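Long-range contacts in uncharacterized protein, toxin (Helicobacter pylori, PDB 4LTT), which is the toxin of a toxin-antitoxin pair of the RelE family and probably acts as an endonuclease that cleaves messenger RNA: residues Leu2-Lys7 against Asp74-Leu79; Lys8-Asp13 against Leu79-His84. All blocks are in the same frame, centred on the assembly; numbering follows the deposited sequence. Where two conformers were deposited one is given.

Interaction 1: Leu2-Lys7 against Asp74-Leu79; sequences LKLNLK and DELILL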
ATOM      1  N   LEU A   2      12.428  -8.645   2.100  1.00  8.09           N
ATOM      2  CA  LEU A   2      11.285  -9.352   1.574  1.00  8.14           C
ATOM      3  C   LEU A   2      11.221  -9.297   0.078  1.00  8.07           C
ATOM      4  O   LEU A   2      11.578  -8.296  -0.542  1.00  7.11           O
ATOM      5  CB  LEU A   2      10.016  -8.764   2.180  1.00  8.24           C
ATOM      6  CG  LEU A   2       9.818  -8.952   3.690  1.00  8.22           C
ATOM      7  CD1 LEU A   2       8.739  -7.987   4.167  1.00  8.58           C
ATOM      8  CD2 LEU A   2       9.501 -10.384   3.998  1.00  9.57           C
ATOM      9  N   LYS A   3      10.735 -10.390  -0.524  1.00  7.76           N
ATOM     10  CA  LYS A   3      10.441 -10.388  -1.962  1.00  8.27           C
ATOM     11  C   LYS A   3       9.192  -9.612  -2.212  1.00  9.33           C
ATOM     12  O   LYS A   3       8.221  -9.768  -1.452  1.00 11.80           O
ATOM     13  CB  LYS A   3      10.190 -11.831  -2.372  1.00  9.25           C
ATOM     14  CG  LYS A   3       9.975 -12.045  -3.853  1.00 17.14           C
ATOM     15  CD  LYS A   3      10.047 -13.566  -4.073  1.00 21.25           C
ATOM     16  CE  LYS A   3       8.949 -14.111  -4.978  1.00 30.10           C
ATOM     17  NZ  LYS A   3       9.197 -13.637  -6.372  1.00 34.74           N
ATOM     18  N   LEU A   4       9.100  -8.841  -3.242  1.00  7.12           N
ATOM     19  CA  LEU A   4       7.885  -8.113  -3.570  1.00  8.46           C
ATOM     20  C   LEU A   4       6.934  -8.918  -4.324  1.00  9.09           C
ATOM     21  O   LEU A   4       7.310  -9.695  -5.240  1.00 13.61           O
ATOM     22  CB  LEU A   4       8.223  -6.959  -4.461  1.00 11.88           C
ATOM     23  CG  LEU A   4       8.524  -5.671  -3.896  1.00 11.99           C
ATOM     24  CD1 LEU A   4       8.805  -4.572  -4.954  1.00 12.33           C
ATOM     25  CD2 LEU A   4       7.299  -5.149  -3.055  1.00 11.55           C
ATOM     26  N   ASN A   5       5.694  -8.864  -3.982  1.00  7.32           N
ATOM     27  CA  ASN A   5       4.625  -9.469  -4.695  1.00  8.07           C
ATOM     28  C   ASN A   5       3.582  -8.421  -5.031  1.00  7.47           C
ATOM     29  O   ASN A   5       2.818  -8.020  -4.185  1.00  7.65           O
ATOM     30  CB  ASN A   5       4.087 -10.628  -3.883  1.00  8.40           C
ATOM     31  CG  ASN A   5       2.961 -11.373  -4.569  1.00  9.78           C
ATOM     32  OD1 ASN A   5       2.376 -10.887  -5.516  1.00 10.81           O
ATOM     33  ND2 ASN A   5       2.639 -12.557  -4.055  1.00 12.08           N
ATOM     34  N   LEU A   6       3.572  -7.910  -6.269  1.00  7.73           N
ATOM     35  CA  LEU A   6       2.608  -6.919  -6.714  1.00  7.84           C
ATOM     36  C   LEU A   6       1.386  -7.638  -7.254  1.00  7.43           C
ATOM     37  O   LEU A   6       1.448  -8.272  -8.334  1.00  9.02           O
ATOM     38  CB  LEU A   6       3.214  -6.086  -7.835  1.00  9.04           C
ATOM     39  CG  LEU A   6       4.374  -5.185  -7.445  1.00 13.25           C
ATOM     40  CD1 LEU A   6       4.689  -4.140  -8.508  1.00 13.72           C
ATOM     41  CD2 LEU A   6       4.417  -4.567  -6.074  1.00 16.35           C
ATOM     42  N   LYS A   7       0.292  -7.590  -6.564  1.00  7.21           N
ATOM     43  CA  LYS A   7      -0.933  -8.238  -7.085  1.00  6.78           C
ATOM     44  C   LYS A   7      -1.395  -7.448  -8.315  1.00  6.75           C
ATOM     45  O   LYS A   7      -1.176  -6.243  -8.413  1.00  7.60           O
ATOM     46  CB  LYS A   7      -2.005  -8.257  -6.001  1.00  7.54           C
ATOM     47  CG  LYS A   7      -1.595  -9.119  -4.772  1.00  9.13           C
ATOM     48  CD  LYS A   7      -1.306 -10.560  -5.136  1.00 12.77           C
ATOM     49  CE  LYS A   7      -0.990 -11.525  -4.042  1.00 14.67           C
ATOM     50  NZ  LYS A   7      -1.375 -12.903  -4.529  1.00 19.10           N
ATOM     51  N   ASP A  74       7.790 -14.458   3.728  1.00 12.68           N
ATOM     52  CA  ASP A  74       8.928 -13.846   3.040  1.00 10.38           C
ATOM     53  C   ASP A  74       8.592 -12.943   1.872  1.00  8.38           C
ATOM     54  O   ASP A  74       9.516 -12.582   1.127  1.00  8.88           O
ATOM     55  CB  ASP A  74      10.017 -14.837   2.649  1.00 13.71           C
ATOM     56  CG  ASP A  74      11.430 -14.205   2.770  1.00 14.90           C
ATOM     57  OD1 ASP A  74      11.707 -13.461   3.711  1.00 17.31           O
ATOM     58  OD2 ASP A  74      12.294 -14.484   1.880  1.00 19.22           O
ATOM     59  N   GLU A  75       7.334 -12.555   1.755  1.00  7.50           N
ATOM     60  CA  GLU A  75       6.914 -11.576   0.754  1.00  7.13           C
ATOM     61  C   GLU A  75       6.342 -10.349   1.390  1.00  6.81           C
ATOM     62  O   GLU A  75       5.667 -10.424   2.454  1.00  6.90           O
ATOM     63  CB  GLU A  75       5.866 -12.191  -0.207  1.00  8.72           C
ATOM     64  CG  GLU A  75       6.369 -13.336  -1.060  1.00 10.61           C
ATOM     65  CD  GLU A  75       5.269 -13.764  -2.029  1.00 13.32           C
ATOM     66  OE1 GLU A  75       4.064 -13.770  -1.711  1.00 14.62           O
ATOM     67  OE2 GLU A  75       5.650 -14.035  -3.217  1.00 18.67           O
ATOM     68  N   LEU A  76       6.533  -9.216   0.703  1.00  6.19           N
ATOM     69  CA  LEU A  76       5.723  -8.056   0.917  1.00  5.65           C
ATOM     70  C   LEU A  76       4.706  -8.005  -0.200  1.00  5.06           C
ATOM     71  O   LEU A  76       5.089  -7.869  -1.369  1.00  6.08           O
ATOM     72  CB  LEU A  76       6.605  -6.786   0.889  1.00  6.10           C
ATOM     73  CG  LEU A  76       5.753  -5.483   0.952  1.00  5.99           C
ATOM     74  CD1 LEU A  76       4.990  -5.380   2.249  1.00  7.42           C
ATOM     75  CD2 LEU A  76       6.649  -4.324   0.827  1.00  6.86           C
ATOM     76  N   ILE A  77       3.449  -8.241   0.134  1.00  5.86           N
ATOM     77  CA  ILE A  77       2.343  -8.263  -0.828  1.00  5.95           C
ATOM     78  C   ILE A  77       1.762  -6.881  -0.915  1.00  5.53           C
ATOM     79  O   ILE A  77       1.272  -6.360   0.098  1.00  6.23           O
ATOM     80  CB  ILE A  77       1.285  -9.289  -0.393  1.00  7.11           C
ATOM     81  CG1 ILE A  77       1.834 -10.713  -0.327  1.00  8.50           C
ATOM     82  CG2 ILE A  77       0.120  -9.262  -1.396  1.00  7.67           C
ATOM     83  CD1 ILE A  77       0.960 -11.633   0.540  1.00 11.81           C
ATOM     84  N   LEU A  78       1.725  -6.310  -2.109  1.00  5.40           N
ATOM     85  CA  LEU A  78       1.049  -5.057  -2.329  1.00  5.70           C
ATOM     86  C   LEU A  78      -0.270  -5.292  -2.987  1.00  5.61           C
ATOM     87  O   LEU A  78      -0.329  -5.902  -4.047  1.00  6.49           O
ATOM     88  CB  LEU A  78       1.907  -4.127  -3.195  1.00  6.84           C
ATOM     89  CG  LEU A  78       3.337  -3.876  -2.642  1.00  7.29           C
ATOM     90  CD1 LEU A  78       3.969  -2.721  -3.406  1.00  9.73           C
ATOM     91  CD2 LEU A  78       3.306  -3.471  -1.144  1.00  8.25           C
ATOM     92  N   LEU A  79      -1.347  -4.949  -2.263  1.00  5.91           N
ATOM     93  CA  LEU A  79      -2.703  -5.279  -2.657  1.00  5.87           C
ATOM     94  C   LEU A  79      -3.444  -4.166  -3.400  1.00  6.59           C
ATOM     95  O   LEU A  79      -4.049  -4.416  -4.459  1.00  7.77           O
ATOM     96  CB  LEU A  79      -3.495  -5.729  -1.427  1.00  7.07           C
ATOM     97  CG  LEU A  79      -4.873  -6.303  -1.754  1.00  8.09           C
ATOM     98  CD1 LEU A  79      -4.647  -7.651  -2.357  1.00 11.59           C
ATOM     99  CD2 LEU A  79      -5.763  -6.430  -0.496  1.00 10.16           C
TER

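Interaction 2: Lys8-Asp13 against Leu79-His84; sequences KSFQKD and LRLGSH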
ATOM      1  N   LYS A   8      -2.128  -8.117  -9.197  1.00  7.70           N
ATOM      2  CA  LYS A   8      -2.630  -7.422 -10.367  1.00  7.90           C
ATOM      3  C   LYS A   8      -3.550  -6.260  -9.991  1.00  8.02           C
ATOM      4  O   LYS A   8      -3.567  -5.234 -10.676  1.00  9.80           O
ATOM      5  CB  LYS A   8      -3.298  -8.412 -11.337  1.00  9.57           C
ATOM      6  CG  LYS A   8      -2.294  -9.313 -12.045  1.00 12.40           C
ATOM      7  CD  LYS A   8      -1.436  -8.661 -13.105  1.00 18.14           C
ATOM      8  CE  LYS A   8      -0.236  -9.611 -13.333  1.00 21.19           C
ATOM      9  NZ  LYS A   8      -0.456 -10.610 -14.430  1.00 18.34           N
ATOM     10  N   SER A   9      -4.267  -6.398  -8.898  1.00  8.01           N
ATOM     11  CA  SER A   9      -5.184  -5.297  -8.420  1.00  9.24           C
ATOM     12  C   SER A   9      -4.301  -4.046  -8.122  1.00  8.68           C
ATOM     13  O   SER A   9      -4.670  -2.885  -8.477  1.00  9.52           O
ATOM     14  CB  SER A   9      -5.945  -5.709  -7.143  1.00 11.05           C
ATOM     15  OG  SER A   9      -5.110  -6.236  -6.122  1.00 11.76           O
ATOM     16  N   PHE A  10      -3.135  -4.261  -7.516  1.00  7.20           N
ATOM     17  CA  PHE A  10      -2.248  -3.153  -7.221  1.00  7.08           C
ATOM     18  C   PHE A  10      -1.668  -2.543  -8.502  1.00  7.18           C
ATOM     19  O   PHE A  10      -1.589  -1.329  -8.640  1.00  6.92           O
ATOM     20  CB  PHE A  10      -1.083  -3.638  -6.318  1.00  6.72           C
ATOM     21  CG  PHE A  10       0.006  -2.610  -6.154  1.00  6.53           C
ATOM     22  CD1 PHE A  10      -0.029  -1.648  -5.168  1.00  6.92           C
ATOM     23  CD2 PHE A  10       1.086  -2.585  -7.075  1.00  7.46           C
ATOM     24  CE1 PHE A  10       0.974  -0.683  -5.041  1.00  7.39           C
ATOM     25  CE2 PHE A  10       2.067  -1.602  -6.961  1.00  7.93           C
ATOM     26  CZ  PHE A  10       1.996  -0.662  -5.935  1.00  7.96           C
ATOM     27  N   GLN A  11      -1.258  -3.382  -9.426  0.50  7.11           N
ATOM     28  CA  GLN A  11      -0.739  -2.901 -10.708  0.50  7.91           C
ATOM     29  C   GLN A  11      -1.782  -2.017 -11.432  0.50  7.87           C
ATOM     30  O   GLN A  11      -1.422  -0.939 -11.942  0.50  8.38           O
ATOM     31  CB  GLN A  11      -0.412  -4.092 -11.613  0.50  8.50           C
ATOM     32  CG  GLN A  11       0.745  -4.881 -11.043  0.50  9.74           C
ATOM     33  CD  GLN A  11       0.995  -6.163 -11.845  0.50 10.93           C
ATOM     34  OE1 GLN A  11       0.911  -6.154 -13.098  0.50 13.42           O
ATOM     35  NE2 GLN A  11       1.214  -7.291 -11.135  0.50 10.80           N
ATOM     36  N   LYS A  12      -3.026  -2.463 -11.492  1.00  8.01           N
ATOM     37  CA  LYS A  12      -4.051  -1.669 -12.166  1.00  9.65           C
ATOM     38  C   LYS A  12      -4.201  -0.350 -11.427  1.00  8.90           C
ATOM     39  O   LYS A  12      -4.327   0.713 -12.072  1.00  8.94           O
ATOM     40  CB  LYS A  12      -5.377  -2.442 -12.092  1.00 13.25           C
ATOM     41  CG  LYS A  12      -5.442  -3.675 -13.037  1.00 16.16           C
ATOM     42  CD  LYS A  12      -6.921  -4.116 -13.169  1.00 21.00           C
ATOM     43  CE  LYS A  12      -7.183  -5.546 -13.754  1.00 21.81           C
ATOM     44  NZ  LYS A  12      -6.564  -5.917 -15.051  1.00 27.85           N
ATOM     45  N   ASP A  13      -4.255  -0.364 -10.106  1.00  7.57           N
ATOM     46  CA  ASP A  13      -4.399   0.896  -9.347  1.00  7.02           C
ATOM     47  C   ASP A  13      -3.245   1.819  -9.625  1.00  6.81           C
ATOM     48  O   ASP A  13      -3.389   3.054  -9.765  1.00  7.78           O
ATOM     49  CB  ASP A  13      -4.302   0.532  -7.864  1.00  7.80           C
ATOM     50  CG  ASP A  13      -5.542  -0.053  -7.292  1.00  8.92           C
ATOM     51  OD1 ASP A  13      -6.677  -0.050  -7.881  1.00 10.56           O
ATOM     52  OD2 ASP A  13      -5.499  -0.515  -6.106  1.00 10.05           O
ATOM     53  N   LEU A  79      -1.347  -4.949  -2.263  1.00  5.91           N
ATOM     54  CA  LEU A  79      -2.703  -5.279  -2.657  1.00  5.87           C
ATOM     55  C   LEU A  79      -3.444  -4.166  -3.400  1.00  6.59           C
ATOM     56  O   LEU A  79      -4.049  -4.416  -4.459  1.00  7.77           O
ATOM     57  CB  LEU A  79      -3.495  -5.729  -1.427  1.00  7.07           C
ATOM     58  CG  LEU A  79      -4.873  -6.303  -1.754  1.00  8.09           C
ATOM     59  CD1 LEU A  79      -4.647  -7.651  -2.357  1.00 11.59           C
ATOM     60  CD2 LEU A  79      -5.763  -6.430  -0.496  1.00 10.16           C
ATOM     61  N   ARG A  80      -3.496  -2.971  -2.827  1.00  6.54           N
ATOM     62  CA  ARG A  80      -4.266  -1.890  -3.426  1.00  6.66           C
ATOM     63  C   ARG A  80      -3.484  -0.634  -3.193  1.00  6.79           C
ATOM     64  O   ARG A  80      -2.708  -0.485  -2.240  1.00  6.12           O
ATOM     65  CB  ARG A  80      -5.647  -1.651  -2.703  1.00  7.88           C
ATOM     66  CG  ARG A  80      -6.685  -2.745  -2.803  1.00  9.94           C
ATOM     67  CD  ARG A  80      -7.035  -3.039  -4.228  1.00 10.50           C
ATOM     68  NE  ARG A  80      -7.529  -1.875  -4.983  1.00 12.05           N
ATOM     69  CZ  ARG A  80      -8.781  -1.469  -5.158  1.00 11.46           C
ATOM     70  NH1 ARG A  80      -9.793  -2.145  -4.602  1.00 14.37           N
ATOM     71  NH2 ARG A  80      -9.045  -0.470  -5.997  1.00 13.49           N
ATOM     72  N   LEU A  81      -3.753   0.369  -4.047  1.00  6.86           N
ATOM     73  CA  LEU A  81      -3.176   1.693  -3.906  1.00  6.72           C
ATOM     74  C   LEU A  81      -4.209   2.669  -4.418  1.00  7.46           C
ATOM     75  O   LEU A  81      -4.490   2.733  -5.627  1.00  8.79           O
ATOM     76  CB  LEU A  81      -1.925   1.767  -4.768  1.00  6.79           C
ATOM     77  CG  LEU A  81      -1.145   3.120  -4.662  1.00  6.01           C
ATOM     78  CD1 LEU A  81      -0.448   3.277  -3.295  1.00  7.61           C
ATOM     79  CD2 LEU A  81      -0.103   3.209  -5.815  1.00  7.39           C
ATOM     80  N   GLY A  82      -4.823   3.430  -3.552  1.00  7.11           N
ATOM     81  CA  GLY A  82      -5.885   4.351  -4.056  1.00  7.36           C
ATOM     82  C   GLY A  82      -6.614   4.998  -2.906  1.00  6.54           C
ATOM     83  O   GLY A  82      -6.184   4.975  -1.759  1.00  7.43           O
ATOM     84  N   SER A  83      -7.726   5.670  -3.198  1.00  7.88           N
ATOM     85  CA  SER A  83      -8.456   6.422  -2.202  1.00  7.88           C
ATOM     86  C   SER A  83      -9.235   5.499  -1.248  1.00  7.77           C
ATOM     87  O   SER A  83      -9.549   4.384  -1.578  1.00  8.05           O
ATOM     88  CB  SER A  83      -9.456   7.385  -2.851  1.00  8.87           C
ATOM     89  OG  SER A  83     -10.467   6.691  -3.447  1.00  9.96           O
ATOM     90  N   HIS A  84      -9.638   6.054  -0.129  1.00  8.81           N
ATOM     91  CA  HIS A  84     -10.501   5.342   0.774  1.00  8.70           C
ATOM     92  C   HIS A  84     -11.768   4.862   0.081  1.00  8.62           C
ATOM     93  O   HIS A  84     -12.165   3.720   0.202  1.00  9.52           O
ATOM     94  CB  HIS A  84     -10.840   6.254   1.919  1.00  9.55           C
ATOM     95  CG  HIS A  84     -11.855   5.683   2.830  1.00 10.25           C
ATOM     96  ND1 HIS A  84     -11.591   4.693   3.700  1.00 10.28           N
ATOM     97  CD2 HIS A  84     -13.129   6.054   3.014  1.00 10.47           C
ATOM     98  CE1 HIS A  84     -12.684   4.423   4.386  1.00 11.07           C
ATOM     99  NE2 HIS A  84     -13.620   5.260   4.007  1.00 11.31           N
TER
HETATM  100  O   HOH W   1      -5.529   3.874  -7.837  1.00 12.47           O

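Interaction 1: Leu2-Lys7 against Asp74-Leu79
Five backbone hydrogen bonds join strand 3-6 to the start of strand 75-82, which runs in the same direction at an angle of 22°. Lys3 and Asn5 each use both their N and O: Lys3 N donates to Asp74 O and Leu76 N to Lys3 O (2.8 Å), then Asn5 N to Leu76 O and Leu78 N to Asn5 O. The last bond, Lys7 N to Leu78 O at 3.1 Å, lies nearly along the C=O axis and holds the residue that precedes helix 8-19.

Among the side chains, Asn5 ND2 donates to Glu75 OE1 (3.0 Å). The bond is almost straight at 175° and lies in the amide plane, yet it meets the carboxylate from above, the two planes being 72° apart. Lys3 lies alongside Glu75, its CE 3.7 Å from OE2, while its NZ stays beyond contact.

The face of Leu4, Leu6, Leu76 and Leu78 is apolar. Leu6 CD2 presses on Leu78 CD1 at 3.3 Å, tighter than usual, and Leu4 CD2 touches both Leu76 CD2 and Leu78 CD1. Leu76 and Leu78 are buried, both touching helix 25-35. At the end of the pair, Lys7 bends at chi2 to lay its CE against Ile77 CG2 (3.7 Å).

Such regular bonding is that of a parallel strand pair, here at the edge of the mixed sheet of a RelE-family toxin.

Interaction 2: Lys8-Asp13 against Leu79-His84
Asp13 reaches from helix 8-19 to the strand, and its carboxylate carries most of the bonding. Its CB already lies close, 3.1 Å from Leu81 O. CG stands anti to the carbonyl carbon (chi1 -78°), which places the carboxylate over against Arg80 and Leu81 N. OD1 accepts from Arg80 NH2 at 3.1 Å through its syn lone pair, with the oxygen tilted out of the guanidinium plane. OD2 accepts twice: its syn lone pair takes Arg80 NE at 2.7 Å, nearly straight (173°) and in the guanidinium plane, and Leu81 N comes from above the carboxylate plane at 2.8 Å. The salt bridge is thus side-on and bidentate, and the Leu81 bond helps fix the rotation of the carboxylate. Three donors around one carboxylate would be expected to favour its ionised form.

Arg80 starts away from the helix and curls back through bends at chi2 and chi3, bringing NE and NH2 to Asp13. Leu79 and Arg80 both face Val68 in a classic beta bulge, an irregularity in the antiparallel pairing with strand 65-72. Strand 75-82 continues from it alongside the first helix of the RelE-type fold, which takes up its backbone edge, toward His84, a copper ligand in another structure of this protein and the predicted proton donor.

One turn before Asp13, Ser9 OG sits between the backbone N and the carbonyl carbon (chi1 50°) and donates to Leu79 O at 2.7 Å. Phe10, its CG anti to N, lies alongside Leu81; ring atom CE1 is 3.8 Å from Leu81 CB, while Arg80 C lies near the ring edge. A water bridges Asp13 O and Leu81 O, 2.7 Å from the latter.

In the fold
From the N terminus the chain lays down strand 3-6 and turns at Lys7 straight into helix 8-19. It then passes through helix 25-35 and the strands 47-48, 57-60 and 65-72 before strand 75-82 comes back to meet both. Interaction 1 closes a loop of 66 residues and interaction 2 one of 65; the two cross rather than nest, because both partners keep their order along the chain. Leu79 is shared, and Leu78 O packs against Phe10 CB where the contacts touch. Together they bind the N-terminal strand and helix to one strand: interaction 1 adds an edge to the sheet, and interaction 2 seats the helix further along, toward helix 84-88.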